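Local coordinates for tail spike protein (Acinetobacter phage vB_AbaP_AS12, PDB 6EU4) that probably recognises and degrades the capsular polysaccharide of its Acinetobacter host, as tailspikes of such phages do, at residues Ser219-Ile224 and Cys241-Val246. Numbering follows the deposited sequence.
Sequences STYKSI and CTWERV
Strands 219-222 and 241-244 run 9° from parallel, axes 4.7 Å apart, in strict register from S219 beside C241 to I224 beside V246. Four nearly straight backbone hydrogen bonds link S219, Y221 and S223 to the residues flanking their partners, as in parallel pairing: Y221 uses both N (to T242 O) and O (from E244 N), S219 O accepts from T242 N, and S223 N donates to E244 O. At S223 and R245 both chains turn the same corner with positive phi, so I224 still lies beside V246. On the inner face Y221 and W243 both hold CG anti to the carbonyl carbon, so the side chains run side by side and their rings form an offset stack, centroids 4.2 Å apart and planes at 9°. They overlap partly, rim over rim, W243 CZ3 3.6 Å from Y221 CG; F273 continues the stack beyond W243. The other face is polar. K222 bends at its last torsion (chi4 -60°), bringing NZ 2.8 Å from E244 OE1, on that oxygen's anti lone pair. A water accepts from this NZ and donates to Y221 O and T242 OG1. E244 OE2 salt-bridges K222 NZ and hydrogen-bonds T242 OG1 of the second subunit; K222 and T242 bond likewise to E244 OE2 of the third, closing a ring of charges between the chains. Stacked coils with an aromatic ladder inside and a polar intersubunit face mark the right-handed parallel beta-helix of trimeric phage tailspikes.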
# COMPACT_ATOMS: atom_id res chain seq x y z
N SER A 219 0.84 19.27 -10.59
CA SER A 219 0.50 18.96 -11.98
C SER A 219 0.07 17.51 -12.11
O SER A 219 0.36 16.67 -11.26
CB SER A 219 1.68 19.20 -12.93
OG SER A 219 1.99 20.57 -13.04
N THR A 220 -0.61 17.22 -13.23
CA THR A 220 -0.94 15.85 -13.59
C THR A 220 -0.44 15.55 -14.99
O THR A 220 -0.60 16.36 -15.91
CB THR A 220 -2.45 15.55 -13.52
OG1 THR A 220 -3.16 16.38 -14.44
CG2 THR A 220 -2.99 15.80 -12.11
N TYR A 221 0.17 14.38 -15.13
CA TYR A 221 0.66 13.84 -16.39
C TYR A 221 -0.00 12.48 -16.57
O TYR A 221 0.09 11.63 -15.69
CB TYR A 221 2.19 13.70 -16.36
CG TYR A 221 2.92 15.03 -16.27
CD1 TYR A 221 3.13 15.65 -15.05
CD2 TYR A 221 3.39 15.66 -17.42
CE1 TYR A 221 3.80 16.87 -14.97
CE2 TYR A 221 4.06 16.89 -17.35
CZ TYR A 221 4.26 17.49 -16.13
OH TYR A 221 4.91 18.71 -16.05
N LYS A 222 -0.68 12.28 -17.70
CA LYS A 222 -1.43 11.05 -17.92
C LYS A 222 -1.27 10.58 -19.36
O LYS A 222 -1.36 11.38 -20.29
CB LYS A 222 -2.92 11.23 -17.63
CG LYS A 222 -3.25 11.70 -16.23
CD LYS A 222 -4.76 11.56 -15.94
CE LYS A 222 -5.13 11.95 -14.49
NZ LYS A 222 -4.44 11.10 -13.49
N SER A 223 -1.04 9.28 -19.55
CA SER A 223 -1.07 8.68 -20.88
C SER A 223 -0.13 9.42 -21.83
O SER A 223 -0.51 9.87 -22.92
CB SER A 223 -2.50 8.64 -21.40
OG SER A 223 -3.27 7.80 -20.53
N ILE A 224 1.11 9.54 -21.38
CA ILE A 224 2.17 10.16 -22.17
C ILE A 224 3.25 9.13 -22.41
O ILE A 224 3.74 8.50 -21.46
CB ILE A 224 2.76 11.40 -21.47
CG1 ILE A 224 1.71 12.51 -21.41
CG2 ILE A 224 4.00 11.89 -22.23
CD1 ILE A 224 2.10 13.64 -20.52
N CYS A 241 3.03 16.09 -7.85
CA CYS A 241 2.68 15.71 -9.21
C CYS A 241 2.26 14.25 -9.24
O CYS A 241 2.83 13.42 -8.51
CB CYS A 241 3.84 15.91 -10.19
SG CYS A 241 4.41 17.61 -10.40
N THR A 242 1.26 13.95 -10.06
CA THR A 242 0.88 12.57 -10.32
C THR A 242 1.14 12.22 -11.77
O THR A 242 1.04 13.07 -12.67
CB THR A 242 -0.59 12.31 -9.98
OG1 THR A 242 -1.43 13.05 -10.87
CG2 THR A 242 -0.91 12.70 -8.54
N TRP A 243 1.49 10.96 -11.97
CA TRP A 243 1.88 10.40 -13.26
C TRP A 243 1.10 9.10 -13.41
O TRP A 243 1.27 8.18 -12.61
CB TRP A 243 3.39 10.11 -13.31
CG TRP A 243 4.28 11.28 -12.91
CD1 TRP A 243 4.55 11.69 -11.63
CD2 TRP A 243 5.01 12.17 -13.77
NE1 TRP A 243 5.39 12.78 -11.65
CE2 TRP A 243 5.68 13.10 -12.95
CE3 TRP A 243 5.15 12.27 -15.15
CZ2 TRP A 243 6.48 14.11 -13.46
CZ3 TRP A 243 5.95 13.28 -15.66
CH2 TRP A 243 6.60 14.18 -14.82
N GLU A 244 0.21 9.04 -14.40
CA GLU A 244 -0.63 7.87 -14.63
C GLU A 244 -0.44 7.41 -16.06
O GLU A 244 -0.61 8.21 -16.99
CB GLU A 244 -2.11 8.19 -14.38
CG GLU A 244 -3.01 6.95 -14.55
CD GLU A 244 -4.50 7.21 -14.30
OE1 GLU A 244 -4.91 8.37 -14.08
OE2 GLU A 244 -5.27 6.23 -14.31
N ARG A 245 -0.07 6.14 -16.24
CA ARG A 245 0.13 5.57 -17.57
C ARG A 245 1.13 6.37 -18.39
O ARG A 245 0.94 6.61 -19.59
CB ARG A 245 -1.20 5.42 -18.29
CG ARG A 245 -1.99 4.21 -17.76
CD ARG A 245 -1.74 2.95 -18.56
NE ARG A 245 -0.32 2.64 -18.64
CZ ARG A 245 0.44 2.82 -19.70
NH1 ARG A 245 1.74 2.54 -19.62
NH2 ARG A 245 -0.07 3.27 -20.84
N VAL A 246 2.23 6.75 -17.74
CA VAL A 246 3.35 7.40 -18.41
C VAL A 246 4.41 6.34 -18.68
O VAL A 246 4.80 5.59 -17.77
CB VAL A 246 3.91 8.56 -17.56
CG1 VAL A 246 5.16 9.14 -18.20
CG2 VAL A 246 2.85 9.62 -17.41
O HOH W 1 -1.80 11.91 -13.36
O HOH W 2 -2.26 4.84 -21.80